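Local coordinates for major capsid protein (Paramecium bursaria Chlorella virus 1, PDB 5TIP) that self-assembles as trimers into the large icosahedral capsid of the virus, forming most of its shell as a glycosylated structural protein, at residues Y86-L91 with R130-V135; A310-A315 with L378-K383; E224-Q229 with K418-L423. All coordinates share one frame; numbering follows the deposited sequence.

Contact 1: Y86-L91 with R130-V135; sequences YPAEEL and RMTDWV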
loop_
_atom_site.group_PDB
_atom_site.type_symbol
_atom_site.label_atom_id
_atom_site.label_comp_id
_atom_site.label_asym_id
_atom_site.label_seq_id
_atom_site.Cartn_x
_atom_site.Cartn_y
_atom_site.Cartn_z
ATOM N N TYR A 86 7.492 11.409 -17.862
ATOM C CA TYR A 86 7.423 10.023 -18.311
ATOM C C TYR A 86 7.890 9.864 -19.763
ATOM O O TYR A 86 7.134 9.384 -20.612
ATOM C CB TYR A 86 6.015 9.472 -18.137
ATOM C CG TYR A 86 5.561 9.380 -16.696
ATOM C CD1 TYR A 86 5.796 8.238 -15.946
ATOM C CD2 TYR A 86 4.902 10.439 -16.084
ATOM C CE1 TYR A 86 5.387 8.149 -14.627
ATOM C CE2 TYR A 86 4.489 10.361 -14.766
ATOM C CZ TYR A 86 4.734 9.213 -14.041
ATOM O OH TYR A 86 4.324 9.129 -12.728
ATOM N N PRO A 87 9.130 10.254 -20.075
ATOM C CA PRO A 87 9.561 10.212 -21.482
ATOM C C PRO A 87 9.688 8.801 -22.029
ATOM O O PRO A 87 9.366 8.567 -23.201
ATOM C CB PRO A 87 10.911 10.941 -21.451
ATOM C CG PRO A 87 11.416 10.718 -20.072
ATOM C CD PRO A 87 10.204 10.735 -19.188
ATOM N N ALA A 88 10.148 7.850 -21.215
ATOM C CA ALA A 88 10.255 6.472 -21.680
ATOM C C ALA A 88 8.886 5.853 -21.919
ATOM O O ALA A 88 8.735 5.005 -22.806
ATOM C CB ALA A 88 11.038 5.637 -20.672
ATOM N N GLU A 89 7.885 6.255 -21.134
ATOM C CA GLU A 89 6.529 5.771 -21.359
ATOM C C GLU A 89 5.950 6.345 -22.645
ATOM O O GLU A 89 5.320 5.623 -23.427
ATOM C CB GLU A 89 5.654 6.122 -20.157
ATOM C CG GLU A 89 4.177 5.847 -20.340
ATOM C CD GLU A 89 3.347 6.448 -19.226
ATOM O OE1 GLU A 89 3.398 5.924 -18.094
ATOM O OE2 GLU A 89 2.655 7.455 -19.480
ATOM N N GLU A 90 6.159 7.642 -22.886
ATOM C CA GLU A 90 5.670 8.252 -24.117
ATOM C C GLU A 90 6.400 7.716 -25.339
ATOM O O GLU A 90 5.798 7.593 -26.412
ATOM C CB GLU A 90 5.815 9.772 -24.051
ATOM C CG GLU A 90 5.279 10.482 -25.284
ATOM C CD GLU A 90 5.529 11.974 -25.263
ATOM O OE1 GLU A 90 6.238 12.450 -24.352
ATOM O OE2 GLU A 90 5.016 12.673 -26.162
ATOM N N LEU A 91 7.690 7.393 -25.199
ATOM C CA LEU A 91 8.463 6.908 -26.338
ATOM C C LEU A 91 7.849 5.642 -26.920
ATOM O O LEU A 91 7.865 5.438 -28.140
ATOM C CB LEU A 91 9.914 6.661 -25.920
ATOM C CG LEU A 91 10.883 6.243 -27.027
ATOM C CD1 LEU A 91 10.950 7.320 -28.098
ATOM C CD2 LEU A 91 12.259 5.974 -26.451
ATOM N N ARG A 130 10.473 5.980 -11.472
ATOM C CA ARG A 130 11.918 5.794 -11.531
ATOM C C ARG A 130 12.316 5.041 -12.793
ATOM O O ARG A 130 13.364 5.317 -13.387
ATOM C CB ARG A 130 12.417 5.040 -10.299
ATOM C CG ARG A 130 12.265 5.761 -8.977
ATOM C CD ARG A 130 12.742 4.856 -7.854
ATOM N NE ARG A 130 14.175 4.593 -7.939
ATOM C CZ ARG A 130 14.768 3.517 -7.431
ATOM N NH1 ARG A 130 14.048 2.592 -6.814
ATOM N NH2 ARG A 130 16.079 3.356 -7.552
ATOM N N MET A 131 11.488 4.083 -13.214
ATOM C CA MET A 131 11.802 3.259 -14.371
ATOM C C MET A 131 11.528 3.960 -15.693
ATOM O O MET A 131 12.003 3.491 -16.733
ATOM C CB MET A 131 11.004 1.955 -14.318
ATOM C CG MET A 131 11.345 1.057 -13.143
ATOM S SD MET A 131 10.100 -0.220 -12.882
ATOM C CE MET A 131 10.132 -1.056 -14.465
ATOM N N THR A 132 10.772 5.060 -15.689
ATOM C CA THR A 132 10.356 5.696 -16.933
ATOM C C THR A 132 10.624 7.196 -16.974
ATOM O O THR A 132 10.179 7.860 -17.915
ATOM C CB THR A 132 8.864 5.445 -17.193
ATOM O OG1 THR A 132 8.097 5.927 -16.084
ATOM C CG2 THR A 132 8.590 3.960 -17.387
ATOM N N ASP A 133 11.336 7.752 -15.995
ATOM C CA ASP A 133 11.520 9.197 -15.951
ATOM C C ASP A 133 12.717 9.529 -15.071
ATOM O O ASP A 133 13.197 8.695 -14.300
ATOM C CB ASP A 133 10.257 9.896 -15.432
ATOM C CG ASP A 133 10.217 11.370 -15.782
ATOM O OD1 ASP A 133 11.219 11.885 -16.319
ATOM O OD2 ASP A 133 9.180 12.015 -15.519
ATOM N N TRP A 134 13.196 10.765 -15.207
ATOM C CA TRP A 134 14.178 11.327 -14.288
ATOM C C TRP A 134 13.447 11.924 -13.091
ATOM O O TRP A 134 12.557 12.762 -13.260
ATOM C CB TRP A 134 15.026 12.400 -14.974
ATOM C CG TRP A 134 16.053 11.869 -15.929
ATOM C CD1 TRP A 134 17.305 11.426 -15.620
ATOM C CD2 TRP A 134 15.924 11.746 -17.352
ATOM N NE1 TRP A 134 17.961 11.027 -16.759
ATOM C CE2 TRP A 134 17.135 11.213 -17.835
ATOM C CE3 TRP A 134 14.902 12.029 -18.261
ATOM C CZ2 TRP A 134 17.350 10.958 -19.187
ATOM C CZ3 TRP A 134 15.118 11.776 -19.603
ATOM C CH2 TRP A 134 16.332 11.245 -20.053
ATOM N N VAL A 135 13.825 11.497 -11.886
ATOM C CA VAL A 135 13.094 11.893 -10.687
ATOM C C VAL A 135 14.036 12.453 -9.628
ATOM O O VAL A 135 13.644 12.625 -8.469
ATOM C CB VAL A 135 12.298 10.706 -10.113
ATOM C CG1 VAL A 135 11.250 10.235 -11.103
ATOM C CG2 VAL A 135 13.236 9.569 -9.743
#

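Contact 2: A310-A315 with L378-K383; sequences AVLDSA and LSLTYK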
loop_
_atom_site.group_PDB
_atom_site.type_symbol
_atom_site.label_atom_id
_atom_site.label_comp_id
_atom_site.label_asym_id
_atom_site.label_seq_id
_atom_site.Cartn_x
_atom_site.Cartn_y
_atom_site.Cartn_z
ATOM N N ALA A 310 -9.981 20.325 -13.511
ATOM C CA ALA A 310 -10.598 19.368 -14.419
ATOM C C ALA A 310 -11.762 20.023 -15.159
ATOM O O ALA A 310 -12.315 21.037 -14.724
ATOM C CB ALA A 310 -11.071 18.131 -13.656
ATOM N N VAL A 311 -12.138 19.429 -16.291
ATOM C CA VAL A 311 -13.053 20.111 -17.203
ATOM C C VAL A 311 -14.463 19.534 -17.124
ATOM O O VAL A 311 -15.447 20.237 -17.383
ATOM C CB VAL A 311 -12.508 20.065 -18.643
ATOM C CG1 VAL A 311 -12.535 18.647 -19.199
ATOM C CG2 VAL A 311 -13.263 21.035 -19.543
ATOM N N LEU A 312 -14.579 18.257 -16.765
ATOM C CA LEU A 312 -15.872 17.582 -16.785
ATOM C C LEU A 312 -16.702 17.992 -15.573
ATOM O O LEU A 312 -16.250 17.868 -14.430
ATOM C CB LEU A 312 -15.684 16.066 -16.817
ATOM C CG LEU A 312 -16.975 15.252 -16.947
ATOM C CD1 LEU A 312 -17.731 15.612 -18.221
ATOM C CD2 LEU A 312 -16.695 13.756 -16.891
ATOM N N ASP A 313 -17.912 18.489 -15.826
ATOM C CA ASP A 313 -18.820 18.869 -14.749
ATOM C C ASP A 313 -19.684 17.702 -14.286
ATOM O O ASP A 313 -19.759 17.424 -13.086
ATOM C CB ASP A 313 -19.718 20.031 -15.185
ATOM C CG ASP A 313 -20.730 20.408 -14.123
ATOM O OD1 ASP A 313 -20.324 20.588 -12.955
ATOM O OD2 ASP A 313 -21.929 20.520 -14.450
ATOM N N SER A 314 -20.347 17.021 -15.217
ATOM C CA SER A 314 -21.192 15.888 -14.872
ATOM C C SER A 314 -21.189 14.899 -16.028
ATOM O O SER A 314 -20.802 15.231 -17.150
ATOM C CB SER A 314 -22.622 16.332 -14.542
ATOM O OG SER A 314 -23.243 16.939 -15.662
ATOM N N ALA A 315 -21.626 13.674 -15.741
ATOM C CA ALA A 315 -21.640 12.641 -16.766
ATOM C C ALA A 315 -22.617 11.541 -16.384
ATOM O O ALA A 315 -22.895 11.317 -15.204
ATOM C CB ALA A 315 -20.242 12.050 -16.983
ATOM N N LEU A 378 -22.156 7.962 -23.852
ATOM C CA LEU A 378 -21.616 8.701 -22.719
ATOM C C LEU A 378 -22.052 10.156 -22.845
ATOM O O LEU A 378 -21.548 10.890 -23.702
ATOM C CB LEU A 378 -20.094 8.585 -22.671
ATOM C CG LEU A 378 -19.394 9.366 -21.558
ATOM C CD1 LEU A 378 -19.787 8.836 -20.187
ATOM C CD2 LEU A 378 -17.885 9.331 -21.741
ATOM N N SER A 379 -22.993 10.569 -22.002
ATOM C CA SER A 379 -23.503 11.933 -22.018
ATOM C C SER A 379 -22.642 12.793 -21.100
ATOM O O SER A 379 -22.540 12.518 -19.900
ATOM C CB SER A 379 -24.967 11.970 -21.581
ATOM O OG SER A 379 -25.492 13.283 -21.657
ATOM N N LEU A 380 -22.038 13.837 -21.660
ATOM C CA LEU A 380 -21.090 14.674 -20.942
ATOM C C LEU A 380 -21.622 16.094 -20.821
ATOM O O LEU A 380 -22.385 16.566 -21.669
ATOM C CB LEU A 380 -19.729 14.701 -21.645
ATOM C CG LEU A 380 -18.998 13.368 -21.806
ATOM C CD1 LEU A 380 -17.723 13.565 -22.605
ATOM C CD2 LEU A 380 -18.692 12.764 -20.447
ATOM N N THR A 381 -21.216 16.766 -19.747
ATOM C CA THR A 381 -21.484 18.185 -19.556
ATOM C C THR A 381 -20.237 18.822 -18.965
ATOM O O THR A 381 -19.728 18.357 -17.941
ATOM C CB THR A 381 -22.690 18.418 -18.636
ATOM O OG1 THR A 381 -23.866 17.866 -19.239
ATOM C CG2 THR A 381 -22.902 19.908 -18.400
ATOM N N TYR A 382 -19.750 19.875 -19.610
ATOM C CA TYR A 382 -18.497 20.506 -19.226
ATOM C C TYR A 382 -18.749 21.712 -18.332
ATOM O O TYR A 382 -19.820 22.324 -18.352
ATOM C CB TYR A 382 -17.705 20.931 -20.465
ATOM C CG TYR A 382 -17.423 19.792 -21.414
ATOM C CD1 TYR A 382 -16.426 18.868 -21.142
ATOM C CD2 TYR A 382 -18.162 19.634 -22.578
ATOM C CE1 TYR A 382 -16.169 17.824 -22.004
ATOM C CE2 TYR A 382 -17.911 18.591 -23.445
ATOM C CZ TYR A 382 -16.913 17.688 -23.153
ATOM O OH TYR A 382 -16.655 16.644 -24.010
ATOM N N LYS A 383 -17.739 22.042 -17.535
ATOM C CA LYS A 383 -17.786 23.252 -16.735
ATOM C C LYS A 383 -17.649 24.480 -17.628
ATOM O O LYS A 383 -17.232 24.399 -18.787
ATOM C CB LYS A 383 -16.676 23.246 -15.684
ATOM C CG LYS A 383 -16.707 22.051 -14.748
ATOM C CD LYS A 383 -15.531 22.091 -13.789
ATOM C CE LYS A 383 -15.496 20.862 -12.898
ATOM N NZ LYS A 383 -14.295 20.868 -12.016
HETATM O O HOH W 1 -24.581 15.219 -17.801
#

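Contact 3: E224-Q229 with K418-L423; sequences EYLIEQ and KNYNVL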
loop_
_atom_site.group_PDB
_atom_site.type_symbol
_atom_site.label_atom_id
_atom_site.label_comp_id
_atom_site.label_asym_id
_atom_site.label_seq_id
_atom_site.Cartn_x
_atom_site.Cartn_y
_atom_site.Cartn_z
ATOM N N GLU A 224 -7.584 -23.271 -22.638
ATOM C CA GLU A 224 -8.490 -22.132 -22.710
ATOM C C GLU A 224 -8.089 -21.131 -21.642
ATOM O O GLU A 224 -8.104 -21.453 -20.450
ATOM C CB GLU A 224 -9.950 -22.558 -22.526
ATOM C CG GLU A 224 -10.573 -23.198 -23.755
ATOM C CD GLU A 224 -12.066 -23.413 -23.603
ATOM O OE1 GLU A 224 -12.511 -23.754 -22.486
ATOM O OE2 GLU A 224 -12.797 -23.223 -24.597
ATOM N N TYR A 225 -7.725 -19.926 -22.067
ATOM C CA TYR A 225 -7.313 -18.858 -21.168
ATOM C C TYR A 225 -8.342 -17.738 -21.210
ATOM O O TYR A 225 -8.717 -17.275 -22.292
ATOM C CB TYR A 225 -5.934 -18.318 -21.553
ATOM C CG TYR A 225 -4.794 -19.288 -21.336
ATOM C CD1 TYR A 225 -4.443 -20.211 -22.313
ATOM C CD2 TYR A 225 -4.053 -19.265 -20.162
ATOM C CE1 TYR A 225 -3.398 -21.093 -22.120
ATOM C CE2 TYR A 225 -3.006 -20.142 -19.961
ATOM C CZ TYR A 225 -2.683 -21.053 -20.942
ATOM O OH TYR A 225 -1.640 -21.925 -20.740
ATOM N N LEU A 226 -8.796 -17.307 -20.038
ATOM C CA LEU A 226 -9.672 -16.144 -19.928
ATOM C C LEU A 226 -8.775 -14.920 -19.824
ATOM O O LEU A 226 -8.178 -14.661 -18.776
ATOM C CB LEU A 226 -10.603 -16.267 -18.728
ATOM C CG LEU A 226 -11.629 -15.144 -18.548
ATOM C CD1 LEU A 226 -12.574 -15.071 -19.737
ATOM C CD2 LEU A 226 -12.403 -15.317 -17.250
ATOM N N ILE A 227 -8.670 -14.169 -20.915
ATOM C CA ILE A 227 -7.730 -13.064 -21.011
ATOM C C ILE A 227 -8.495 -11.746 -21.000
ATOM O O ILE A 227 -9.723 -11.706 -21.084
ATOM C CB ILE A 227 -6.840 -13.173 -22.265
ATOM C CG1 ILE A 227 -7.641 -12.826 -23.522
ATOM C CG2 ILE A 227 -6.249 -14.567 -22.380
ATOM C CD1 ILE A 227 -6.802 -12.746 -24.777
ATOM N N GLU A 228 -7.746 -10.654 -20.899
ATOM C CA GLU A 228 -8.300 -9.313 -20.947
ATOM C C GLU A 228 -7.740 -8.580 -22.157
ATOM O O GLU A 228 -6.608 -8.824 -22.582
ATOM C CB GLU A 228 -7.987 -8.539 -19.663
ATOM C CG GLU A 228 -8.641 -9.140 -18.433
ATOM C CD GLU A 228 -8.366 -8.352 -17.170
ATOM O OE1 GLU A 228 -7.851 -7.219 -17.274
ATOM O OE2 GLU A 228 -8.657 -8.870 -16.071
ATOM N N GLN A 229 -8.549 -7.681 -22.708
ATOM C CA GLN A 229 -8.170 -6.896 -23.869
ATOM C C GLN A 229 -8.470 -5.430 -23.607
ATOM O O GLN A 229 -9.306 -5.084 -22.769
ATOM C CB GLN A 229 -8.922 -7.345 -25.127
ATOM C CG GLN A 229 -8.629 -8.756 -25.576
ATOM C CD GLN A 229 -9.481 -9.154 -26.760
ATOM O OE1 GLN A 229 -10.708 -9.181 -26.675
ATOM N NE2 GLN A 229 -8.836 -9.447 -27.881
ATOM N N LYS A 418 -11.937 -2.107 -20.927
ATOM C CA LYS A 418 -11.219 -3.344 -20.652
ATOM C C LYS A 418 -12.249 -4.465 -20.664
ATOM O O LYS A 418 -13.175 -4.471 -19.864
ATOM C CB LYS A 418 -10.499 -3.284 -19.306
ATOM C CG LYS A 418 -9.268 -4.173 -19.224
ATOM C CD LYS A 418 -8.227 -3.764 -20.252
ATOM C CE LYS A 418 -6.813 -4.014 -19.762
ATOM N NZ LYS A 418 -6.631 -5.376 -19.201
ATOM N N ASN A 419 -12.073 -5.416 -21.568
ATOM C CA ASN A 419 -13.020 -6.506 -21.731
ATOM C C ASN A 419 -12.316 -7.842 -21.541
ATOM O O ASN A 419 -11.087 -7.928 -21.510
ATOM C CB ASN A 419 -13.689 -6.457 -23.110
ATOM C CG ASN A 419 -12.713 -6.721 -24.239
ATOM O OD1 ASN A 419 -12.086 -5.800 -24.758
ATOM N ND2 ASN A 419 -12.585 -7.984 -24.630
ATOM N N TYR A 420 -13.120 -8.891 -21.412
ATOM C CA TYR A 420 -12.624 -10.256 -21.347
ATOM C C TYR A 420 -12.782 -10.940 -22.698
ATOM O O TYR A 420 -13.655 -10.594 -23.497
ATOM C CB TYR A 420 -13.359 -11.064 -20.274
ATOM C CG TYR A 420 -12.886 -10.802 -18.863
ATOM C CD1 TYR A 420 -11.654 -11.270 -18.428
ATOM C CD2 TYR A 420 -13.672 -10.095 -17.963
ATOM C CE1 TYR A 420 -11.216 -11.039 -17.139
ATOM C CE2 TYR A 420 -13.243 -9.863 -16.670
ATOM C CZ TYR A 420 -12.013 -10.332 -16.266
ATOM O OH TYR A 420 -11.578 -10.100 -14.982
ATOM N N ASN A 421 -11.915 -11.918 -22.946
ATOM C CA ASN A 421 -12.014 -12.758 -24.127
ATOM C C ASN A 421 -11.387 -14.101 -23.785
ATOM O O ASN A 421 -10.760 -14.266 -22.736
ATOM C CB ASN A 421 -11.340 -12.107 -25.340
ATOM C CG ASN A 421 -11.912 -12.595 -26.657
ATOM O OD1 ASN A 421 -12.256 -13.768 -26.803
ATOM N ND2 ASN A 421 -12.026 -11.690 -27.623
ATOM N N VAL A 422 -11.562 -15.069 -24.678
ATOM C CA VAL A 422 -11.075 -16.424 -24.461
ATOM C C VAL A 422 -10.051 -16.750 -25.536
ATOM O O VAL A 422 -10.339 -16.631 -26.733
ATOM C CB VAL A 422 -12.220 -17.453 -24.463
ATOM C CG1 VAL A 422 -11.667 -18.856 -24.280
ATOM C CG2 VAL A 422 -13.222 -17.131 -23.367
ATOM N N LEU A 423 -8.859 -17.153 -25.108
ATOM C CA LEU A 423 -7.793 -17.573 -26.008
ATOM C C LEU A 423 -7.689 -19.092 -25.946
ATOM O O LEU A 423 -7.242 -19.651 -24.940
ATOM C CB LEU A 423 -6.470 -16.910 -25.627
ATOM C CG LEU A 423 -5.224 -17.333 -26.408
ATOM C CD1 LEU A 423 -5.341 -16.933 -27.868
ATOM C CD2 LEU A 423 -3.972 -16.735 -25.785
HETATM O O HOH W 2 -11.688 -6.265 -27.622
#

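Contact 1: Y86-L91 with R130-V135
T132 and D133, near the close of helix 122-132, meet the start of the short helix 87-91, for which Y86 is the N-cap residue. Both pieces belong to the N-terminal of the two jelly rolls that characterise this family of capsid proteins. Take D133 outward from the backbone. Its CB lies 3.8 Å from P87 CD. CG stands anti to the backbone N (chi1 -161°), which sets it close to both Y86 N and P87 CD. OD1 packs 3.3 Å from P87 CD and is hydrogen-bonded to T84 OG1, just upstream of the helix. OD2 accepts the backbone N-H of Y86, with Y86 N to D133 OD2 at 3.0 Å and an almost straight N-H...O angle of 167°; the donor comes from above the carboxylate plane, 77° out of it. R129 NE forms a salt bridge with this same OD2, so the carboxylate has partners at both oxygens and should be well fixed in rotation.

Two residues on from Y86, in the first turn of helix 87-91, a backbone bond follows: A88 N donates to T132 O at 3.3 Å. P87 CD also sits close to that carbonyl, and A88 CB lies over the T132 backbone. The next ring atom, P87 CG, touches W134 CZ3, 3.9 Å away, the two groups crossing obliquely. T132 OG1, itself bonded to Y128 O, approaches the edge of the Y86 ring near its plane, 3.3 Å from CD1.

Contact 2: A310-A315 with L378-K383
L312 packs its CD1 into the closed side of this strand pair, 3.7 Å from L380 CD2, the two leucine side chains crossing at about a right angle. L312 CG is anti to the backbone N (chi1 -176°), and although the side chain starts away from the partner strand, its CD1 returns to within 3.4 Å of T381 O. A315 CB reaches the same L380 CD2 from further along the strand. F265 of strand 257-266 touches both leucines, while W263 and Y351 add to the cover of L312, so this half is buried and largely apolar. The V311 and Y382 side chains lie side by side, pointing the same way, V311 CG2 4.2 Å from Y382 CD1, and the tyrosine hydroxyl goes on to Q248.

The strands run antiparallel, and the register slips by one residue between L312 and S314. This is a classic beta bulge: D313 and S314 both face T381, and T381 O accepts two N-H groups, from D313 N at 2.8 Å and from S314 N at 3.1 Å. The D313 donor lies in the carbonyl plane, the S314 donor 20° off it. The return bond, T381 N to S314 O, resumes the regular antiparallel ladder, which continues through A315 opposite L380.

Before strand 312-315 begins, the buried K383 side chain runs extended past V311 O, its CG 3.7 Å from D313 CB; NZ makes a salt bridge with E307 and a weak bond to A310 O.

The other side is more open. S314 and T381 are partly exposed, and their hydroxyls, 3.7 Å apart from OG to OG1, are bridged by a water instead of bonding directly. S314 OG instead rests against T381 CB.

Contact 3: E224-Q229 with K418-L423
E228 lies alongside the Y420 ring, both side chains pointing the same way, with E228 CG 3.5 Å from Y420 CE1. The carboxylate plane is turned 88° from the ring. E228 OE1 uses its anti lone pair to take K418 NZ at 2.9 Å in a salt bridge, the lysine crossing the glutamate at about a right angle. K418 bends at chi2, which puts its CD 3.0 Å from Q229 O; further bends at chi3 and chi4 bring NZ to the carboxylate. R362 shares OE1 and K259 pairs with OE2, while the Y420 hydroxyl is bonded to R362 O. Further along this face L226 CG meets Y420 CD1, and L226 and V422 pack against L17 and Y16 of a second subunit.

Underneath runs a regular antiparallel ladder, joining strand 223-237 to strand 412-426 in the C-terminal jelly roll. Y225 with L423, I227 with N421 and Q229 with N419 are its hydrogen-bonded pairs.

The opposite face changes from apolar to amide. I227 CG2 touches L423 CB, close to F153 and L432. Beyond them Q229 OE1 accepts from two asparagines: N419 ND2 at 3.0 Å, in the carbonyl plane and on a lone pair, and N421 ND2 at 3.0 Å, from 44° above that plane. A water donates to OE1 as well and also to N419 OD1. Each ND2 has another acceptor, Y420 O for N419 and Y434 O for N421, while Q229 NE2 donates to I104 O. Three amides are thereby fixed in their flip by their neighbours, and the cationic groups of K418, K259 and R362 would probably keep E228 ionised within the sheet.

In the fold
From the N terminus the chain first closes contact 1, where residues 130-135 return to 86-91 after a mostly helix and strand excursion, all within the N-terminal jelly roll. Contact 3 opens at 224-229 and stays open for nearly two hundred residues. Contact 2 forms and closes during that stretch, when 378-383 pairs with 310-315; only then does 418-423 come back to complete contact 3. The two later contacts therefore nest, and contact 1 precedes both. Contacts 2 and 3 belong to different sheets of the C-terminal jelly roll, about 13 Å apart at their nearest atoms. Contacts 1 and 3 lie on opposite sides of the chain's centre, and both touch the second subunit.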